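Local coordinates for putative creatinine amidohydrolase (Bacteroides fragilis, PDB 3LUB) that probably hydrolyses carbon-nitrogen bonds in non-peptide amides, as a zinc-binding member of the creatininase superfamily, at the interface of chains A and B and the interface of chains A and C. Sequence-based numbering; all coordinates share one arbitrary frame. Chains: chain A/B/C, Putative creatinine amidohydrolase.

Contact 1: the interface of chains A and B. Residues chain A 191-194, 207-208, 211-212; chain B 253.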
loop_
_atom_site.group_PDB
_atom_site.type_symbol
_atom_site.label_atom_id
_atom_site.label_comp_id
_atom_site.label_asym_id
_atom_site.label_seq_id
_atom_site.Cartn_x
_atom_site.Cartn_y
_atom_site.Cartn_z
ATOM N N LYS A 191 -25.401 9.291 25.905
ATOM C CA LYS A 191 -24.775 8.845 27.155
ATOM C C LYS A 191 -23.279 9.133 27.130
ATOM O O LYS A 191 -22.638 8.943 26.093
ATOM C CB LYS A 191 -24.971 7.354 27.352
ATOM C CG LYS A 191 -26.355 6.977 27.804
ATOM C CD LYS A 191 -26.497 5.465 28.011
ATOM C CE LYS A 191 -27.968 5.120 28.372
ATOM N NZ LYS A 191 -28.307 3.652 28.418
ATOM N N PRO A 192 -22.712 9.584 28.275
ATOM C CA PRO A 192 -21.270 9.796 28.354
ATOM C C PRO A 192 -20.517 8.492 28.625
ATOM O O PRO A 192 -21.128 7.407 28.746
ATOM C CB PRO A 192 -21.128 10.762 29.545
ATOM C CG PRO A 192 -22.227 10.339 30.469
ATOM C CD PRO A 192 -23.376 9.897 29.559
ATOM N N PHE A 193 -19.194 8.604 28.679
ATOM C CA PHE A 193 -18.313 7.488 28.989
ATOM C C PHE A 193 -18.405 7.220 30.505
ATOM O O PHE A 193 -18.727 8.145 31.278
ATOM C CB PHE A 193 -16.845 7.841 28.653
ATOM C CG PHE A 193 -16.563 8.147 27.188
ATOM C CD1 PHE A 193 -16.787 7.191 26.199
ATOM C CD2 PHE A 193 -15.981 9.366 26.826
ATOM C CE1 PHE A 193 -16.468 7.447 24.877
ATOM C CE2 PHE A 193 -15.664 9.652 25.492
ATOM C CZ PHE A 193 -15.911 8.691 24.515
ATOM N N ALA A 194 -18.091 5.986 30.901
ATOM C CA ALA A 194 -17.959 5.580 32.307
ATOM C C ALA A 194 -16.569 5.898 32.892
ATOM O O ALA A 194 -16.359 5.696 34.079
ATOM C CB ALA A 194 -18.266 4.038 32.475
ATOM N N ARG A 207 -16.592 8.383 20.564
ATOM C CA ARG A 207 -17.907 7.985 21.052
ATOM C C ARG A 207 -18.314 6.703 20.334
ATOM O O ARG A 207 -18.104 6.579 19.113
ATOM C CB ARG A 207 -18.943 9.087 20.748
ATOM C CG ARG A 207 -20.348 8.761 21.272
ATOM C CD ARG A 207 -21.443 9.752 20.826
ATOM N NE ARG A 207 -21.097 11.171 21.044
ATOM C CZ ARG A 207 -21.288 11.856 22.178
ATOM N NH1 ARG A 207 -21.801 11.279 23.268
ATOM N NH2 ARG A 207 -20.950 13.144 22.212
ATOM N N HIS A 208 -18.855 5.742 21.076
ATOM C CA HIS A 208 -19.454 4.546 20.479
ATOM C C HIS A 208 -20.935 4.801 20.317
ATOM O O HIS A 208 -21.639 4.915 21.322
ATOM C CB HIS A 208 -19.220 3.344 21.371
ATOM C CG HIS A 208 -17.796 2.901 21.406
ATOM N ND1 HIS A 208 -17.433 1.574 21.456
ATOM C CD2 HIS A 208 -16.636 3.608 21.331
ATOM C CE1 HIS A 208 -16.111 1.482 21.453
ATOM N NE2 HIS A 208 -15.605 2.699 21.367
ATOM N N LYS A 211 -23.601 2.508 22.026
ATOM C CA LYS A 211 -23.731 2.703 23.487
ATOM C C LYS A 211 -24.176 4.127 23.864
ATOM O O LYS A 211 -24.792 4.319 24.906
ATOM C CB LYS A 211 -22.389 2.423 24.168
ATOM C CG LYS A 211 -21.661 1.152 23.742
ATOM C CD LYS A 211 -22.148 -0.099 24.479
ATOM C CE LYS A 211 -21.021 -1.144 24.539
ATOM N NZ LYS A 211 -21.485 -2.565 24.460
ATOM N N ALA A 212 -23.823 5.117 23.038
ATOM C CA ALA A 212 -23.984 6.535 23.351
ATOM C C ALA A 212 -25.251 7.186 22.801
ATOM O O ALA A 212 -25.619 8.280 23.249
ATOM C CB ALA A 212 -22.813 7.322 22.806
ATOM N N TYR B 253 -17.908 2.124 28.598
ATOM C CA TYR B 253 -19.328 2.370 28.925
ATOM C C TYR B 253 -19.768 1.228 29.836
ATOM O O TYR B 253 -19.278 0.092 29.693
ATOM C CB TYR B 253 -20.204 2.335 27.681
ATOM C CG TYR B 253 -19.924 3.410 26.663
ATOM C CD1 TYR B 253 -20.577 4.621 26.733
ATOM C CD2 TYR B 253 -19.035 3.197 25.607
ATOM C CE1 TYR B 253 -20.347 5.636 25.779
ATOM C CE2 TYR B 253 -18.804 4.213 24.641
ATOM C CZ TYR B 253 -19.456 5.414 24.740
ATOM O OH TYR B 253 -19.233 6.414 23.814
HETATM O O HOH W 1 -20.047 8.534 24.892
#

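Contact 2: the interface of chains A and C. Residues chain A 8, 16, 21, 24, 67, 69, 111; chain C 40, 86.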
loop_
_atom_site.group_PDB
_atom_site.type_symbol
_atom_site.label_atom_id
_atom_site.label_comp_id
_atom_site.label_asym_id
_atom_site.label_seq_id
_atom_site.Cartn_x
_atom_site.Cartn_y
_atom_site.Cartn_z
ATOM N N LEU A 8 -19.834 23.042 -9.813
ATOM C CA LEU A 8 -19.534 21.976 -10.788
ATOM C C LEU A 8 -20.611 20.881 -10.858
ATOM O O LEU A 8 -20.716 20.206 -11.859
ATOM C CB LEU A 8 -18.153 21.315 -10.556
ATOM C CG LEU A 8 -17.479 20.741 -11.829
ATOM C CD1 LEU A 8 -16.872 21.839 -12.641
ATOM C CD2 LEU A 8 -16.437 19.719 -11.510
ATOM N N VAL A 16 -17.347 26.967 -18.358
ATOM C CA VAL A 16 -16.172 27.238 -17.556
ATOM C C VAL A 16 -14.898 27.442 -18.357
ATOM O O VAL A 16 -13.946 28.014 -17.837
ATOM C CB VAL A 16 -15.949 26.135 -16.469
ATOM C CG1 VAL A 16 -17.175 25.996 -15.649
ATOM C CG2 VAL A 16 -15.523 24.791 -17.076
ATOM N N TYR A 21 -10.322 30.743 -12.835
ATOM C CA TYR A 21 -10.678 30.382 -11.461
ATOM C C TYR A 21 -9.461 30.526 -10.562
ATOM O O TYR A 21 -8.373 30.072 -10.894
ATOM C CB TYR A 21 -11.218 28.961 -11.408
ATOM C CG TYR A 21 -12.539 28.844 -12.075
ATOM C CD1 TYR A 21 -12.635 28.728 -13.463
ATOM C CD2 TYR A 21 -13.705 28.866 -11.328
ATOM C CE1 TYR A 21 -13.866 28.662 -14.077
ATOM C CE2 TYR A 21 -14.934 28.784 -11.924
ATOM C CZ TYR A 21 -15.027 28.685 -13.310
ATOM O OH TYR A 21 -16.295 28.609 -13.907
ATOM N N ILE A 24 -10.152 26.693 -5.675
ATOM C CA ILE A 24 -11.027 25.555 -5.785
ATOM C C ILE A 24 -11.500 25.241 -4.370
ATOM O O ILE A 24 -10.734 25.384 -3.428
ATOM C CB ILE A 24 -10.323 24.291 -6.383
ATOM C CG1 ILE A 24 -9.572 24.597 -7.683
ATOM C CG2 ILE A 24 -11.340 23.118 -6.558
ATOM C CD1 ILE A 24 -10.412 25.004 -8.869
HETATM N N MSE A 67 -14.364 27.699 -7.827
HETATM C CA MSE A 67 -15.164 26.580 -8.245
HETATM C C MSE A 67 -15.430 25.687 -7.060
HETATM O O MSE A 67 -14.504 25.241 -6.379
HETATM C CB MSE A 67 -14.479 25.788 -9.359
HETATM C CG MSE A 67 -15.283 24.599 -9.884
HETATM SE SE MSE A 67 -17.082 25.051 -10.476
HETATM C CE MSE A 67 -16.713 25.652 -12.380
HETATM N N MSE A 69 -16.370 22.122 -6.156
HETATM C CA MSE A 69 -16.349 20.781 -6.741
HETATM C C MSE A 69 -17.496 19.938 -6.166
HETATM O O MSE A 69 -18.134 20.363 -5.198
HETATM C CB MSE A 69 -15.034 20.090 -6.423
HETATM C CG MSE A 69 -13.830 20.794 -6.920
HETATM SE SE MSE A 69 -13.643 20.799 -8.850
HETATM C CE MSE A 69 -13.260 18.882 -9.182
ATOM N N PHE A 111 -4.122 24.681 -11.279
ATOM C CA PHE A 111 -4.603 25.238 -10.027
ATOM C C PHE A 111 -3.580 25.032 -8.902
ATOM O O PHE A 111 -2.841 24.080 -8.894
ATOM C CB PHE A 111 -5.979 24.623 -9.684
ATOM C CG PHE A 111 -7.024 24.829 -10.772
ATOM C CD1 PHE A 111 -7.538 26.077 -11.033
ATOM C CD2 PHE A 111 -7.462 23.778 -11.534
ATOM C CE1 PHE A 111 -8.467 26.266 -12.047
ATOM C CE2 PHE A 111 -8.402 23.961 -12.552
ATOM C CZ PHE A 111 -8.887 25.209 -12.819
ATOM N N TYR C 40 -20.602 18.038 -16.218
ATOM C CA TYR C 40 -19.459 17.308 -15.644
ATOM C C TYR C 40 -19.838 16.016 -14.907
ATOM O O TYR C 40 -19.086 15.019 -14.930
ATOM C CB TYR C 40 -18.674 18.203 -14.697
ATOM C CG TYR C 40 -17.622 19.063 -15.351
ATOM C CD1 TYR C 40 -17.940 20.325 -15.863
ATOM C CD2 TYR C 40 -16.312 18.644 -15.409
ATOM C CE1 TYR C 40 -16.957 21.154 -16.428
ATOM C CE2 TYR C 40 -15.323 19.454 -15.974
ATOM C CZ TYR C 40 -15.655 20.710 -16.499
ATOM O OH TYR C 40 -14.675 21.535 -17.044
ATOM N N PHE C 86 -11.101 20.654 -14.147
ATOM C CA PHE C 86 -11.994 19.961 -13.254
ATOM C C PHE C 86 -12.274 18.493 -13.561
ATOM O O PHE C 86 -13.105 17.893 -12.919
ATOM C CB PHE C 86 -13.281 20.755 -13.084
ATOM C CG PHE C 86 -13.053 22.230 -12.940
ATOM C CD1 PHE C 86 -12.292 22.724 -11.902
ATOM C CD2 PHE C 86 -13.627 23.113 -13.823
ATOM C CE1 PHE C 86 -12.103 24.064 -11.763
ATOM C CE2 PHE C 86 -13.451 24.447 -13.677
ATOM C CZ PHE C 86 -12.684 24.929 -12.652
#

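Contact 3: the interface of chains A and C. Residues chain A 88-91, 94; chain C 97-98, 101.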
loop_
_atom_site.group_PDB
_atom_site.type_symbol
_atom_site.label_atom_id
_atom_site.label_comp_id
_atom_site.label_asym_id
_atom_site.label_seq_id
_atom_site.Cartn_x
_atom_site.Cartn_y
_atom_site.Cartn_z
ATOM N N ILE A 88 -21.481 4.527 5.634
ATOM C CA ILE A 88 -20.259 4.077 4.973
ATOM C C ILE A 88 -19.041 4.634 5.694
ATOM O O ILE A 88 -18.700 5.822 5.511
ATOM C CB ILE A 88 -20.205 4.518 3.474
ATOM C CG1 ILE A 88 -21.448 4.029 2.716
ATOM C CG2 ILE A 88 -18.864 4.071 2.813
ATOM C CD1 ILE A 88 -21.623 2.506 2.582
ATOM N N HIS A 89 -18.377 3.771 6.487
ATOM C CA HIS A 89 -17.074 4.113 7.070
ATOM C C HIS A 89 -15.993 4.112 6.009
ATOM O O HIS A 89 -15.863 3.155 5.269
ATOM C CB HIS A 89 -16.651 3.173 8.204
ATOM C CG HIS A 89 -15.276 3.468 8.706
ATOM N ND1 HIS A 89 -14.951 4.669 9.296
ATOM C CD2 HIS A 89 -14.117 2.774 8.601
ATOM C CE1 HIS A 89 -13.665 4.679 9.584
ATOM N NE2 HIS A 89 -13.139 3.534 9.182
ATOM N N THR A 90 -15.213 5.179 5.956
ATOM C CA THR A 90 -14.127 5.305 4.996
ATOM C C THR A 90 -12.842 5.341 5.807
ATOM O O THR A 90 -12.723 6.192 6.697
ATOM C CB THR A 90 -14.280 6.633 4.198
ATOM O OG1 THR A 90 -15.652 6.779 3.777
ATOM C CG2 THR A 90 -13.392 6.686 2.977
ATOM N N ARG A 91 -11.882 4.458 5.486
ATOM C CA ARG A 91 -10.588 4.473 6.134
ATOM C C ARG A 91 -9.781 5.697 5.779
ATOM O O ARG A 91 -9.896 6.229 4.674
ATOM C CB ARG A 91 -9.757 3.255 5.719
ATOM C CG ARG A 91 -10.220 1.966 6.207
ATOM C CD ARG A 91 -9.423 0.849 5.481
ATOM N NE ARG A 91 -9.908 0.662 4.105
ATOM C CZ ARG A 91 -9.436 -0.219 3.227
ATOM N NH1 ARG A 91 -8.436 -1.032 3.537
ATOM N NH2 ARG A 91 -9.969 -0.272 2.009
ATOM N N THR A 94 -8.009 5.438 2.463
ATOM C CA THR A 94 -8.919 5.595 1.339
ATOM C C THR A 94 -9.133 7.076 1.062
ATOM O O THR A 94 -9.031 7.521 -0.091
ATOM C CB THR A 94 -10.282 4.951 1.594
ATOM O OG1 THR A 94 -10.084 3.581 1.936
ATOM C CG2 THR A 94 -11.215 5.095 0.339
ATOM N N ALA C 97 -10.053 0.828 -3.106
ATOM C CA ALA C 97 -10.156 1.246 -1.709
ATOM C C ALA C 97 -11.580 1.727 -1.371
ATOM O O ALA C 97 -12.158 1.339 -0.323
ATOM C CB ALA C 97 -9.103 2.326 -1.398
ATOM N N ILE C 98 -12.185 2.482 -2.290
ATOM C CA ILE C 98 -13.592 2.951 -2.129
ATOM C C ILE C 98 -14.617 1.804 -2.043
ATOM O O ILE C 98 -15.408 1.762 -1.104
ATOM C CB ILE C 98 -14.003 4.018 -3.220
ATOM C CG1 ILE C 98 -13.247 5.334 -2.990
ATOM C CG2 ILE C 98 -15.532 4.299 -3.212
ATOM C CD1 ILE C 98 -13.220 6.280 -4.148
ATOM N N ASP C 101 -14.312 -0.251 1.133
ATOM C CA ASP C 101 -14.974 0.449 2.257
ATOM C C ASP C 101 -16.493 0.365 2.186
ATOM O O ASP C 101 -17.138 0.180 3.218
ATOM C CB ASP C 101 -14.466 1.916 2.429
ATOM C CG ASP C 101 -13.027 1.985 2.935
ATOM O OD1 ASP C 101 -12.445 0.924 3.245
ATOM O OD2 ASP C 101 -12.432 3.077 3.004
HETATM O O HOH W 2 -16.133 0.663 5.658
#

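Contact 1: the interface of chains A and B
The phenol oxygen OH of B:Tyr253 is gripped from two sides. The backbone N of A:His208 gives OH of B:Tyr253 a hydrogen bond of 2.8 Å, nearly straight at 163°. A water lies 2.5 Å from OH of B:Tyr253 and 2.9 Å from the carbonyl O of A:Lys191, tying the phenol to a second stretch of chain A. With the ring's far end held this way, its faces are packed by carbon. A:Lys211 lays its CB over the centre of one face, 3.7 Å from the centroid of the B:Tyr253 ring; chi1 of -47°, with CG anti to the carbonyl carbon, sets CG beside CD2 of B:Tyr253. Over the opposite face, near CZ, A:Phe193 lays its CD1-CE1 side, CD1 standing 3.5 Å from CZ of B:Tyr253. The tyrosine thus lies between the two. Along one side, CB of A:His208 comes to 3.4 Å from CE2 of B:Tyr253; the polar carbonyl O of A:Pro192 lies beside the CD1-CE1 side. B:Tyr253 belongs to the C-terminal tail of chain B, next to the last residue, and enters a socket built from the loop 191-194, A:Arg207 and A:His208, and the short helix 209-212 of chain A.

Contact 2: the interface of chains A and C
A chi1 of -42° sets CG of C:Phe86 anti to its carbonyl carbon and sends the ring into chain A, where A:Met67, with CG anti to the backbone N (chi1 -179°) and bends at chi2 and chi3, curls along one face. CG of A:Met67, modelled as selenomethionine, lies 3.9 Å from the centroid of the C:Phe86 ring, and the methyl CE sits beyond the rim at CE2. At the edge, CD1 of A:Ile24 lies in the ring plane, 3.5 Å from CE1 of C:Phe86. A:Phe111 brings its CZ over the rim of the opposite face, 3.6 Å from CE1 of C:Phe86. The outermost carbon, CZ, points at a face of A:Tyr21 near its rim; the two planes stand 88° apart, an edge-to-face pair. A:Leu8 wedges between the two aromatic residues of chain C. Its CD1 meets CD2 of C:Phe86 at 3.7 Å and also sits over a face of C:Tyr40, towards the rim. CG2 of A:Val16 approaches that tyrosine's hydroxyl end. C:Phe86 is thus a hydrophobic plug, packed on both faces and at its edge. The plug comes from a loop of chain C; its pocket draws on strands 23-28 and 66-68, helix 13-16 and the neighbouring loops of chain A.

Contact 3: the interface of chains A and C
C:Asp101 joins A:Arg91 by a salt bridge, with NE of the A:Arg91 guanidinium 2.7 Å from OD1 of the C:Asp101 carboxylate. This is the centre of a polar patch where a loop and helix start of chain A meet helix 92-108 of chain C in the two-fold symmetric interface. OD1 offers its syn lone pair, yet lies 27° out of the guanidinium plane, and the two flat groups are turned 64° from each other, so this is not a flat, two-pronged pair. NH2 adds a weak bond to the same oxygen. The arginine chain, bent at chi3 (-76°), turns NE towards the acid.

Hydrogen bonds hold the other oxygen. OD2 of C:Asp101 accepts from the backbone N of A:Arg91 at 2.9 Å and from the hydroxyl OG1 of A:Thr94 at 2.6 Å. These donors come from opposite faces of the carboxylate, both well out of its plane, an arrangement that should resist rotation of the group. Together with the arginine, they would be expected to favour the charged form of the acid.

Apolar packing is modest: CG2 of A:Thr94 rests 3.9 Å from CB of C:Ala97 and at the same distance from CG1 of C:Ile98.

Water adds a separate link at the backbone: one molecule lies 2.5 Å from the carbonyl O of A:His89 and 2.7 Å from the carbonyl O of C:Asp101.

Chain A meets two different neighbours: contact 1 faces chain B, while contacts 2 and 3 are parts of its interface with chain C. The C-alpha centres of contacts 2 and 3 are about 25 Å apart, those of contacts 1 and 3 about 24 Å, and those of contacts 1 and 2 about 42 Å. In each copy, Phe86 and Ile88 belong to one short stretch leading into helix 92-108, so by symmetry the same stretch serves contacts 2 and 3. Each interface is two-fold symmetric, so every contact recurs with the chains exchanged. Two kinds of dimer interface on one subunit fit the six-copy deposited assembly, which may be the biological hexamer.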